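Local coordinates for protein vestitone reductase (Medicago sativa, PDB 2P4H) that catalyses the NADPH-dependent, stereospecific reduction of (3R)-vestitone, the penultimate step in making the phytoalexin medicarpin for plant defence, at residues V96-R99 / T100-A104; V138-E141 / S142-S145; V147-L150 / R151-K154; V171-F174 / G175-G179; S241-G244 / G245-C249. All coordinates share one frame; numbering follows the deposited sequence.

How the contacts relate
All five are local contacts within one chain; contacts 1, 4 and 5 lie on helices and an edge strand of its Rossmann-type core. Contacts 1, 2 and 4 are partly buried, contacts 3 and 5 lie at the surface. Helices 95-111 and 158-177, which carry contacts 1 and 4, pack on each other. Contact 2 is joined to contact 5 by Glu141 and Arg246. Chemistry follows place: on the outer face of its helix contact 1 pairs lysine with aspartate, the turn of contact 2 is bound by carboxylates, surface contact 3 lays a guanidinium over a valine methyl, the helix end of contact 4 sets an amide over a ring, and the strand entry of contact 5 ties a phenol to a loop carbonyl.

Contact 1. Residues V96-R99 / T100-A104; sequences VTKR and TVDGA
Thr100 opens the second half of this helical segment by turning back on Val96, whose carbonyl oxygen accepts its backbone N at 2.9 Å. The hydroxyl comes to the same place: OG1 stands anti to its own carbonyl carbon (chi1 -64°) and lies 3.0 Å from Val96 O, although its proton has a second acceptor within reach. Next comes Val101, whose N meets Thr97 O at 2.9 Å. The two side chains run alongside each other, and CG2 of Val101 is 4.2 Å from CG2 of Thr97. Asp102 supplies the charged part of the contact. The extended Lys98 chain bends only at its last torsion (chi4 57°), and this turns NZ to within 3.2 Å of Asp102 OD2 in a salt bridge, though the exact placing of the carboxylate is less sure because it crowds the Lys98 carbonyl in the model. One residue on, Gly103 N closes the turn on Arg99 O at 3.0 Å. Thr100 and Ala104 both face helix 158-177, resting on Ala167, and the small residues on both sides are consistent with close packing of the two helices. Helix 95-111 connects strand 77-80 to the adjacent parallel strand 119-125, a beta-alpha-beta crossover of the Rossmann fold.

Contact 2. Residues V138-E141 / S142-S145; sequences VLDE and SDWS
A chi1 of 65° sets CG of Asp140 between its backbone N and carbonyl carbon, and this brings OD1 round to Ser142. The matching serine torsion (chi1 70°) turns OG to the same oxygen. OD1 therefore takes two bonds from a single residue: Ser142 OG at 2.6 Å, on the syn lone pair, and Ser142 N at 2.8 Å, from above the carboxylate plane. This double grip fixes the rotation of the Asp140 side chain.

Asp143 bonds back from the other end of the turn. Its OD2 accepts Asp140 N at 2.9 Å through the anti lone pair, in a fairly straight bond (167°), while Asp143 N reaches back to Asp140 O at 3.1 Å. The same carboxylate rests against Leu139, which crosses it at about a right angle with CD2 3.7 Å from Asp143 CG. The two acids come close, Asp140 OD1 lying 3.4 Å from Asp143 OD2; the salt bridge from Lys136 to Asp143 OD1 would be expected to ease that proximity. A water ties the far side together, donating to Glu141 O and accepting from Trp144 NE1 at 3.1 Å. Outward, Glu141 OE2 accepts the backbone N of Asn248, and Arg246 binds the carbonyls of Glu141 and Asp143. A type I beta turn from Asp140 to Asp143, overlaid by an Asx turn on Ser142 N, thus carries the chain out of strand 138-139 towards helix 147-153.

Contact 3. Residues V147-L150 / R151-K154; sequences VDLL and RSVK
Val147 and Arg151 stand one turn apart on the short helix 147-153, a surface element that leans on the long helix 158-177. Their side chains run alongside each other in the same direction. Because the arginine chain is extended from CG to NE, its guanidinium reaches back along the helix to lie over Val147, with CG1 of the valine 3.4 Å above the plane and displaced towards its rim. Between the side chains the nearest atoms are Val147 CG1 and Arg151 CZ, 3.6 Å apart; the contact is apolar, methyl against a flat face.

Leu149 and Val153 repeat the pattern on another side. The leucine CG is anti to the backbone N (chi1 -172°), and its CD1 approaches CG2 of Val153 to 3.5 Å, closer than usual for two carbons. Between these pairs Ser152 folds its hydroxyl against the backbone, where OG lies 3.1 Å from Asp148 O and 3.2 Å from Leu149 O, a single proton with two acceptors to choose from. Leu150 faces inward, onto Ala161 and Val162 of helix 158-177 and onto Phe131.

At the far end Lys154 adopts positive phi (53°). Its N still bonds to Leu150 O at 2.9 Å, and its CA comes within 3.2 Å of Leu150 O in a CA-H...O contact. Bonding from i to i+4 carried as far as a residue of left-handed conformation, with Pro155 next in line, is a recognised way for a helix to end.

Contact 4. Residues V171-F174 / G175-G179; sequences VLEF and GEQNG
Phe174 buries more surface here than any other residue, and Asn178 answers it twice. The asparagine ND2 lies 3.1 Å above the centre of the Phe174 ring, its amide plane tilted 27° from the ring plane. From there ND2 also donates to Phe174 O at 2.9 Å in a good line (163°), that oxygen lying in the amide plane; Asn178 N reaches the same oxygen at 3.0 Å. Two donors from one residue thus hold the carbonyl, and the ring face and the bond to Phe174 O together set the amide's orientation. An alanine here takes away the ring under Asn178, whose tilted amide would probably be less firmly placed, and a gap is likely to open beside Leu105 and Leu108 of helix 95-111.

Glu173, next in buried surface, bends at its second torsion (chi2 57°), bringing OE2 2.8 Å from Gln177 NE2, a weak bond between groups whose planes cross steeply. Gly175 follows Phe174 directly and bonds through N to Val171 O at 2.9 Å.

This is the C-terminal end of helix 158-177: Asn178 leaves helical angles, glycine follows with positive phi, and the chain goes on to strand 182-187, completing a Rossmann crossover.

Contact 5. Residues S241-G244 / G245-C249; sequences SVPG and GRYNC
Tyr247 OH and the carbonyl of Pro243 make the tight part of this contact. The phenol OH donates to Pro243 O at 2.6 Å, a short bond; Pro243 O lies at the edge of the ring, in its plane, and CE2 of the tyrosine is 3.2 Å from the same oxygen. Tyr247 CG is anti to the carbonyl carbon (chi1 -74°), which lays the ring back along the chain and lets its hydroxyl reach the preceding loop. Val242 adds a looser apolar touch, CG2 being 4.5 Å from Tyr247 CZ. With a phenylalanine here, Pro243 O would probably lose its hydroxyl donor and the loop one of its ties to the strand.

Strand 245-248 is one of the two outermost strands of the seven-stranded parallel Rossmann sheet, bonding to strand 182-187, and the loop from helix 227-239 enters it here. At the entry Gly245 takes backbone angles (phi 126°) at which a side chain would run into the Gly244 carbonyl oxygen. Lys293 makes a cation-pi contact with the ring and Leu294 packs against it.

The outer side is slacker. The proline ring and Gly244 lie exposed, and Gly244 C comes only to 4.5 Å from Tyr247 CE2.

Contact 1. Residues V96-R99 / T100-A104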
loop_
_atom_site.group_PDB
_atom_site.type_symbol
_atom_site.label_atom_id
_atom_site.label_comp_id
_atom_site.label_asym_id
_atom_site.label_seq_id
_atom_site.Cartn_x
_atom_site.Cartn_y
_atom_site.Cartn_z
ATOM N N VAL A 96 9.326 19.267 -8.107
ATOM C CA VAL A 96 9.003 18.016 -7.432
ATOM C C VAL A 96 7.502 17.936 -7.172
ATOM O O VAL A 96 6.879 16.899 -7.396
ATOM C CB VAL A 96 9.747 17.895 -6.086
ATOM C CG1 VAL A 96 9.364 16.593 -5.395
ATOM C CG2 VAL A 96 11.249 17.956 -6.317
ATOM N N THR A 97 6.928 19.039 -6.699
ATOM C CA THR A 97 5.500 19.087 -6.417
ATOM C C THR A 97 4.707 18.792 -7.685
ATOM O O THR A 97 3.699 18.089 -7.646
ATOM C CB THR A 97 5.084 20.468 -5.863
ATOM O OG1 THR A 97 5.721 20.685 -4.597
ATOM C CG2 THR A 97 3.575 20.541 -5.678
ATOM N N LYS A 98 5.172 19.325 -8.811
ATOM C CA LYS A 98 4.501 19.108 -10.087
ATOM C C LYS A 98 4.521 17.633 -10.479
ATOM O O LYS A 98 3.500 17.081 -10.888
ATOM C CB LYS A 98 5.163 19.946 -11.185
ATOM C CG LYS A 98 4.544 19.755 -12.563
ATOM C CD LYS A 98 5.162 20.696 -13.589
ATOM C CE LYS A 98 4.639 20.408 -14.989
ATOM N NZ LYS A 98 3.155 20.502 -15.066
ATOM N N ARG A 99 5.682 16.996 -10.355
ATOM C CA ARG A 99 5.807 15.584 -10.701
ATOM C C ARG A 99 4.933 14.726 -9.790
ATOM O O ARG A 99 4.339 13.741 -10.233
ATOM C CB ARG A 99 7.264 15.130 -10.589
ATOM C CG ARG A 99 7.473 13.651 -10.889
ATOM C CD ARG A 99 8.934 13.248 -10.761
ATOM N NE ARG A 99 9.779 13.912 -11.751
ATOM C CZ ARG A 99 9.690 13.722 -13.064
ATOM N NH1 ARG A 99 8.789 12.884 -13.559
ATOM N NH2 ARG A 99 10.503 14.373 -13.884
ATOM N N THR A 100 4.860 15.107 -8.520
ATOM C CA THR A 100 4.061 14.376 -7.545
ATOM C C THR A 100 2.575 14.462 -7.868
ATOM O O THR A 100 1.903 13.440 -8.004
ATOM C CB THR A 100 4.291 14.920 -6.122
ATOM O OG1 THR A 100 5.655 14.699 -5.745
ATOM C CG2 THR A 100 3.371 14.225 -5.126
ATOM N N VAL A 101 2.069 15.684 -8.002
ATOM C CA VAL A 101 0.657 15.891 -8.301
ATOM C C VAL A 101 0.277 15.316 -9.662
ATOM O O VAL A 101 -0.767 14.680 -9.804
ATOM C CB VAL A 101 0.300 17.393 -8.261
ATOM C CG1 VAL A 101 -1.152 17.599 -8.668
ATOM C CG2 VAL A 101 0.530 17.935 -6.859
ATOM N N ASP A 102 1.127 15.534 -10.658
ATOM C CA ASP A 102 0.871 15.031 -12.003
ATOM C C ASP A 102 0.816 13.503 -12.045
ATOM O O ASP A 102 -0.021 12.929 -12.743
ATOM C CB ASP A 102 1.949 15.541 -12.965
ATOM C CG ASP A 102 1.856 17.039 -13.203
ATOM O OD1 ASP A 102 1.316 17.749 -12.329
ATOM O OD2 ASP A 102 2.333 17.511 -14.259
ATOM N N GLY A 103 1.701 12.852 -11.296
ATOM C CA GLY A 103 1.731 11.399 -11.272
ATOM C C GLY A 103 0.527 10.799 -10.570
ATOM O O GLY A 103 0.041 9.727 -10.938
ATOM N N ALA A 104 0.047 11.490 -9.546
ATOM C CA ALA A 104 -1.113 11.019 -8.808
ATOM C C ALA A 104 -2.379 11.235 -9.630
ATOM O O ALA A 104 -3.277 10.392 -9.629
ATOM C CB ALA A 104 -1.228 11.767 -7.486
#

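Contact 2. Residues V138-E141 / S142-S145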
loop_
_atom_site.group_PDB
_atom_site.type_symbol
_atom_site.label_atom_id
_atom_site.label_comp_id
_atom_site.label_asym_id
_atom_site.label_seq_id
_atom_site.Cartn_x
_atom_site.Cartn_y
_atom_site.Cartn_z
ATOM N N VAL A 138 -3.191 7.564 18.409
ATOM C CA VAL A 138 -4.252 6.970 17.596
ATOM C C VAL A 138 -4.754 8.030 16.621
ATOM O O VAL A 138 -5.145 9.126 17.027
ATOM C CB VAL A 138 -5.445 6.484 18.451
ATOM C CG1 VAL A 138 -6.493 5.830 17.553
ATOM C CG2 VAL A 138 -4.969 5.499 19.504
ATOM N N LEU A 139 -4.738 7.699 15.336
ATOM C CA LEU A 139 -5.178 8.624 14.296
ATOM C C LEU A 139 -6.337 8.050 13.495
ATOM O O LEU A 139 -6.540 6.836 13.461
ATOM C CB LEU A 139 -4.024 8.915 13.332
ATOM C CG LEU A 139 -2.732 9.487 13.920
ATOM C CD1 LEU A 139 -1.691 9.643 12.823
ATOM C CD2 LEU A 139 -3.018 10.827 14.577
ATOM N N ASP A 140 -7.116 8.930 12.872
ATOM C CA ASP A 140 -8.205 8.479 12.018
ATOM C C ASP A 140 -8.163 9.236 10.690
ATOM O O ASP A 140 -7.198 9.950 10.404
ATOM C CB ASP A 140 -9.585 8.598 12.700
ATOM C CG ASP A 140 -9.991 10.024 13.001
ATOM O OD1 ASP A 140 -9.444 10.958 12.388
ATOM O OD2 ASP A 140 -10.891 10.200 13.853
ATOM N N GLU A 141 -9.199 9.077 9.881
ATOM C CA GLU A 141 -9.238 9.702 8.565
ATOM C C GLU A 141 -9.297 11.230 8.527
ATOM O O GLU A 141 -9.229 11.829 7.447
ATOM C CB GLU A 141 -10.392 9.100 7.752
ATOM C CG GLU A 141 -10.205 7.617 7.389
ATOM C CD GLU A 141 -10.527 6.646 8.525
ATOM O OE1 GLU A 141 -10.995 7.080 9.602
ATOM O OE2 GLU A 141 -10.316 5.430 8.329
ATOM N N SER A 142 -9.415 11.865 9.689
ATOM C CA SER A 142 -9.453 13.327 9.737
ATOM C C SER A 142 -8.050 13.897 9.928
ATOM O O SER A 142 -7.838 15.104 9.797
ATOM C CB SER A 142 -10.349 13.813 10.884
ATOM O OG SER A 142 -9.755 13.558 12.146
ATOM N N ASP A 143 -7.090 13.029 10.229
ATOM C CA ASP A 143 -5.717 13.463 10.459
ATOM C C ASP A 143 -4.875 13.522 9.195
ATOM O O ASP A 143 -4.989 12.670 8.314
ATOM C CB ASP A 143 -5.049 12.544 11.483
ATOM C CG ASP A 143 -5.669 12.669 12.856
ATOM O OD1 ASP A 143 -5.582 13.770 13.443
ATOM O OD2 ASP A 143 -6.248 11.679 13.349
ATOM N N TRP A 144 -4.022 14.540 9.122
ATOM C CA TRP A 144 -3.136 14.756 7.984
ATOM C C TRP A 144 -1.756 15.205 8.426
ATOM O O TRP A 144 -1.621 15.926 9.416
ATOM C CB TRP A 144 -3.672 15.856 7.063
ATOM C CG TRP A 144 -4.797 15.468 6.177
ATOM C CD1 TRP A 144 -6.124 15.710 6.378
ATOM C CD2 TRP A 144 -4.694 14.805 4.914
ATOM N NE1 TRP A 144 -6.856 15.242 5.314
ATOM C CE2 TRP A 144 -6.003 14.682 4.401
ATOM C CE3 TRP A 144 -3.621 14.305 4.164
ATOM C CZ2 TRP A 144 -6.270 14.079 3.168
ATOM C CZ3 TRP A 144 -3.887 13.706 2.935
ATOM C CH2 TRP A 144 -5.203 13.600 2.452
ATOM N N SER A 145 -0.734 14.789 7.686
ATOM C CA SER A 145 0.625 15.219 7.980
ATOM C C SER A 145 0.706 16.701 7.617
ATOM O O SER A 145 -0.037 17.181 6.755
ATOM C CB SER A 145 1.636 14.423 7.152
ATOM O OG SER A 145 1.777 13.108 7.656
HETATM O O HOH W 1 -9.841 14.352 5.684
#

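Contact 3. Residues V147-L150 / R151-K154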
loop_
_atom_site.group_PDB
_atom_site.type_symbol
_atom_site.label_atom_id
_atom_site.label_comp_id
_atom_site.label_asym_id
_atom_site.label_seq_id
_atom_site.Cartn_x
_atom_site.Cartn_y
_atom_site.Cartn_z
ATOM N N VAL A 147 2.689 19.389 5.857
ATOM C CA VAL A 147 3.730 19.573 4.849
ATOM C C VAL A 147 4.731 20.677 5.196
ATOM O O VAL A 147 5.931 20.529 4.959
ATOM C CB VAL A 147 3.108 19.860 3.461
ATOM C CG1 VAL A 147 4.197 20.187 2.449
ATOM C CG2 VAL A 147 2.311 18.647 2.997
ATOM N N ASP A 148 4.246 21.782 5.753
ATOM C CA ASP A 148 5.143 22.873 6.116
ATOM C C ASP A 148 6.110 22.422 7.203
ATOM O O ASP A 148 7.298 22.749 7.165
ATOM C CB ASP A 148 4.347 24.088 6.594
ATOM C CG ASP A 148 3.422 24.631 5.524
ATOM O OD1 ASP A 148 3.859 24.737 4.358
ATOM O OD2 ASP A 148 2.260 24.958 5.847
ATOM N N LEU A 149 5.603 21.656 8.164
ATOM C CA LEU A 149 6.433 21.157 9.252
ATOM C C LEU A 149 7.453 20.159 8.715
ATOM O O LEU A 149 8.611 20.146 9.131
ATOM C CB LEU A 149 5.564 20.480 10.313
ATOM C CG LEU A 149 6.277 20.085 11.606
ATOM C CD1 LEU A 149 6.793 21.336 12.306
ATOM C CD2 LEU A 149 5.316 19.328 12.510
ATOM N N LEU A 150 7.018 19.316 7.786
ATOM C CA LEU A 150 7.908 18.325 7.198
ATOM C C LEU A 150 9.075 18.989 6.481
ATOM O O LEU A 150 10.220 18.564 6.621
ATOM C CB LEU A 150 7.136 17.437 6.215
ATOM C CG LEU A 150 6.253 16.341 6.815
ATOM C CD1 LEU A 150 5.301 15.811 5.755
ATOM C CD2 LEU A 150 7.136 15.223 7.358
ATOM N N ARG A 151 8.778 20.037 5.719
ATOM C CA ARG A 151 9.801 20.751 4.959
ATOM C C ARG A 151 10.783 21.558 5.800
ATOM O O ARG A 151 11.925 21.766 5.388
ATOM C CB ARG A 151 9.137 21.670 3.933
ATOM C CG ARG A 151 8.516 20.924 2.768
ATOM C CD ARG A 151 7.675 21.843 1.897
ATOM N NE ARG A 151 7.255 21.175 0.668
ATOM C CZ ARG A 151 6.259 21.586 -0.106
ATOM N NH1 ARG A 151 5.565 22.669 0.218
ATOM N NH2 ARG A 151 5.959 20.916 -1.209
ATOM N N SER A 152 10.346 22.009 6.970
ATOM C CA SER A 152 11.214 22.800 7.837
ATOM C C SER A 152 11.991 21.953 8.839
ATOM O O SER A 152 13.202 22.119 8.991
ATOM C CB SER A 152 10.396 23.857 8.580
ATOM O OG SER A 152 9.376 23.265 9.365
ATOM N N VAL A 153 11.295 21.045 9.518
ATOM C CA VAL A 153 11.921 20.181 10.515
ATOM C C VAL A 153 12.700 19.029 9.877
ATOM O O VAL A 153 13.712 18.574 10.415
ATOM C CB VAL A 153 10.859 19.633 11.491
ATOM C CG1 VAL A 153 11.492 18.657 12.470
ATOM C CG2 VAL A 153 10.214 20.793 12.247
ATOM N N LYS A 154 12.220 18.564 8.730
ATOM C CA LYS A 154 12.869 17.498 7.973
ATOM C C LYS A 154 13.191 16.199 8.709
ATOM O O LYS A 154 14.341 15.753 8.737
ATOM C CB LYS A 154 14.141 18.043 7.315
ATOM C CG LYS A 154 13.860 19.135 6.291
ATOM C CD LYS A 154 15.122 19.630 5.603
ATOM C CE LYS A 154 16.039 20.364 6.563
ATOM N NZ LYS A 154 17.177 20.992 5.842
#

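Contact 4. Residues V171-F174 / G175-G179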
loop_
_atom_site.group_PDB
_atom_site.type_symbol
_atom_site.label_atom_id
_atom_site.label_comp_id
_atom_site.label_asym_id
_atom_site.label_seq_id
_atom_site.Cartn_x
_atom_site.Cartn_y
_atom_site.Cartn_z
ATOM N N VAL A 171 -5.654 14.016 -5.198
ATOM C CA VAL A 171 -6.588 13.009 -5.687
ATOM C C VAL A 171 -7.995 13.229 -5.128
ATOM O O VAL A 171 -8.981 13.209 -5.866
ATOM C CB VAL A 171 -6.094 11.585 -5.316
ATOM C CG1 VAL A 171 -7.198 10.561 -5.540
ATOM C CG2 VAL A 171 -4.878 11.231 -6.162
ATOM N N LEU A 172 -8.095 13.446 -3.822
ATOM C CA LEU A 172 -9.395 13.662 -3.200
ATOM C C LEU A 172 -10.070 14.916 -3.750
ATOM O O LEU A 172 -11.263 14.907 -4.059
ATOM C CB LEU A 172 -9.231 13.770 -1.681
ATOM C CG LEU A 172 -8.822 12.471 -0.978
ATOM C CD1 LEU A 172 -8.309 12.782 0.415
ATOM C CD2 LEU A 172 -10.014 11.520 -0.921
ATOM N N GLU A 173 -9.305 15.995 -3.883
ATOM C CA GLU A 173 -9.858 17.244 -4.390
ATOM C C GLU A 173 -10.319 17.123 -5.836
ATOM O O GLU A 173 -11.426 17.544 -6.175
ATOM C CB GLU A 173 -8.827 18.362 -4.279
ATOM C CG GLU A 173 -9.351 19.723 -4.711
ATOM C CD GLU A 173 -10.577 20.150 -3.922
ATOM O OE1 GLU A 173 -10.502 20.189 -2.676
ATOM O OE2 GLU A 173 -11.616 20.450 -4.548
ATOM N N PHE A 174 -9.474 16.552 -6.687
ATOM C CA PHE A 174 -9.825 16.395 -8.093
ATOM C C PHE A 174 -11.055 15.509 -8.239
ATOM O O PHE A 174 -11.960 15.812 -9.013
ATOM C CB PHE A 174 -8.664 15.786 -8.878
ATOM C CG PHE A 174 -8.896 15.752 -10.362
ATOM C CD1 PHE A 174 -8.530 16.830 -11.160
ATOM C CD2 PHE A 174 -9.513 14.655 -10.956
ATOM C CE1 PHE A 174 -8.776 16.817 -12.534
ATOM C CE2 PHE A 174 -9.765 14.629 -12.327
ATOM C CZ PHE A 174 -9.394 15.714 -13.118
ATOM N N GLY A 175 -11.087 14.407 -7.498
ATOM C CA GLY A 175 -12.228 13.513 -7.570
ATOM C C GLY A 175 -13.522 14.226 -7.229
ATOM O O GLY A 175 -14.537 14.048 -7.905
ATOM N N GLU A 176 -13.484 15.043 -6.181
ATOM C CA GLU A 176 -14.658 15.787 -5.740
ATOM C C GLU A 176 -15.109 16.819 -6.770
ATOM O O GLU A 176 -16.304 16.971 -7.018
ATOM C CB GLU A 176 -14.365 16.487 -4.411
ATOM C CG GLU A 176 -15.540 17.262 -3.841
ATOM C CD GLU A 176 -15.236 17.847 -2.477
ATOM O OE1 GLU A 176 -14.883 17.071 -1.565
ATOM O OE2 GLU A 176 -15.349 19.081 -2.317
ATOM N N GLN A 177 -14.152 17.522 -7.368
ATOM C CA GLN A 177 -14.466 18.548 -8.358
ATOM C C GLN A 177 -14.908 17.998 -9.708
ATOM O O GLN A 177 -15.537 18.710 -10.494
ATOM C CB GLN A 177 -13.258 19.464 -8.578
ATOM C CG GLN A 177 -12.854 20.283 -7.367
ATOM C CD GLN A 177 -11.771 21.291 -7.693
ATOM O OE1 GLN A 177 -11.957 22.167 -8.539
ATOM N NE2 GLN A 177 -10.630 21.173 -7.025
ATOM N N ASN A 178 -14.593 16.737 -9.980
ATOM C CA ASN A 178 -14.942 16.136 -11.262
ATOM C C ASN A 178 -15.904 14.954 -11.197
ATOM O O ASN A 178 -16.018 14.184 -12.151
ATOM C CB ASN A 178 -13.657 15.740 -11.987
ATOM C CG ASN A 178 -12.826 16.946 -12.377
ATOM O OD1 ASN A 178 -13.067 17.569 -13.412
ATOM N ND2 ASN A 178 -11.861 17.300 -11.536
ATOM N N GLY A 179 -16.588 14.819 -10.067
ATOM C CA GLY A 179 -17.555 13.748 -9.896
ATOM C C GLY A 179 -17.069 12.324 -10.087
ATOM O O GLY A 179 -17.789 11.493 -10.637
#

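Contact 5. Residues S241-G244 / G245-C249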
loop_
_atom_site.group_PDB
_atom_site.type_symbol
_atom_site.label_atom_id
_atom_site.label_comp_id
_atom_site.label_asym_id
_atom_site.label_seq_id
_atom_site.Cartn_x
_atom_site.Cartn_y
_atom_site.Cartn_z
ATOM N N SER A 241 -20.917 -0.250 -2.799
ATOM C CA SER A 241 -21.111 1.190 -2.917
ATOM C C SER A 241 -21.126 2.001 -1.625
ATOM O O SER A 241 -21.984 2.869 -1.439
ATOM C CB SER A 241 -22.396 1.466 -3.704
ATOM O OG SER A 241 -23.516 0.891 -3.059
ATOM N N VAL A 242 -20.180 1.727 -0.733
ATOM C CA VAL A 242 -20.088 2.484 0.512
ATOM C C VAL A 242 -19.533 3.861 0.139
ATOM O O VAL A 242 -19.016 4.046 -0.963
ATOM C CB VAL A 242 -19.168 1.776 1.537
ATOM C CG1 VAL A 242 -19.769 0.431 1.921
ATOM C CG2 VAL A 242 -17.776 1.582 0.956
ATOM N N PRO A 243 -19.630 4.845 1.042
ATOM C CA PRO A 243 -19.129 6.192 0.739
ATOM C C PRO A 243 -17.689 6.282 0.255
ATOM O O PRO A 243 -16.811 5.555 0.728
ATOM C CB PRO A 243 -19.324 6.939 2.057
ATOM C CG PRO A 243 -20.517 6.263 2.652
ATOM C CD PRO A 243 -20.238 4.805 2.384
ATOM N N GLY A 244 -17.454 7.183 -0.695
ATOM C CA GLY A 244 -16.106 7.388 -1.183
ATOM C C GLY A 244 -15.389 8.200 -0.118
ATOM O O GLY A 244 -16.013 8.648 0.846
ATOM N N GLY A 245 -14.085 8.387 -0.281
ATOM C CA GLY A 245 -13.319 9.141 0.694
ATOM C C GLY A 245 -12.126 8.353 1.201
ATOM O O GLY A 245 -11.711 7.373 0.572
ATOM N N ARG A 246 -11.582 8.771 2.342
ATOM C CA ARG A 246 -10.413 8.116 2.928
ATOM C C ARG A 246 -10.769 6.962 3.859
ATOM O O ARG A 246 -11.734 7.035 4.616
ATOM C CB ARG A 246 -9.594 9.107 3.756
ATOM C CG ARG A 246 -9.339 10.459 3.138
ATOM C CD ARG A 246 -8.502 11.281 4.101
ATOM N NE ARG A 246 -7.087 10.923 4.054
ATOM C CZ ARG A 246 -6.202 11.222 5.000
ATOM N NH1 ARG A 246 -6.578 11.871 6.096
ATOM N NH2 ARG A 246 -4.924 10.917 4.829
ATOM N N TYR A 247 -9.959 5.909 3.815
ATOM C CA TYR A 247 -10.147 4.758 4.690
ATOM C C TYR A 247 -8.808 4.220 5.165
ATOM O O TYR A 247 -7.963 3.836 4.350
ATOM C CB TYR A 247 -10.874 3.616 3.970
ATOM C CG TYR A 247 -12.348 3.838 3.740
ATOM C CD1 TYR A 247 -13.292 3.421 4.678
ATOM C CD2 TYR A 247 -12.796 4.475 2.588
ATOM C CE1 TYR A 247 -14.650 3.637 4.471
ATOM C CE2 TYR A 247 -14.154 4.701 2.369
ATOM C CZ TYR A 247 -15.072 4.278 3.317
ATOM O OH TYR A 247 -16.412 4.515 3.116
ATOM N N ASN A 248 -8.603 4.214 6.478
ATOM C CA ASN A 248 -7.392 3.620 7.037
ATOM C C ASN A 248 -7.572 2.120 6.802
ATOM O O ASN A 248 -8.688 1.604 6.902
ATOM C CB ASN A 248 -7.304 3.834 8.554
ATOM C CG ASN A 248 -6.699 5.167 8.940
ATOM O OD1 ASN A 248 -5.940 5.768 8.180
ATOM N ND2 ASN A 248 -7.015 5.625 10.149
ATOM N N CYS A 249 -6.487 1.423 6.488
ATOM C CA CYS A 249 -6.538 -0.029 6.286
ATOM C C CYS A 249 -5.319 -0.526 7.058
ATOM O O CYS A 249 -4.319 -0.971 6.483
ATOM C CB CYS A 249 -6.430 -0.354 4.799
ATOM S SG CYS A 249 -6.706 -2.089 4.420
#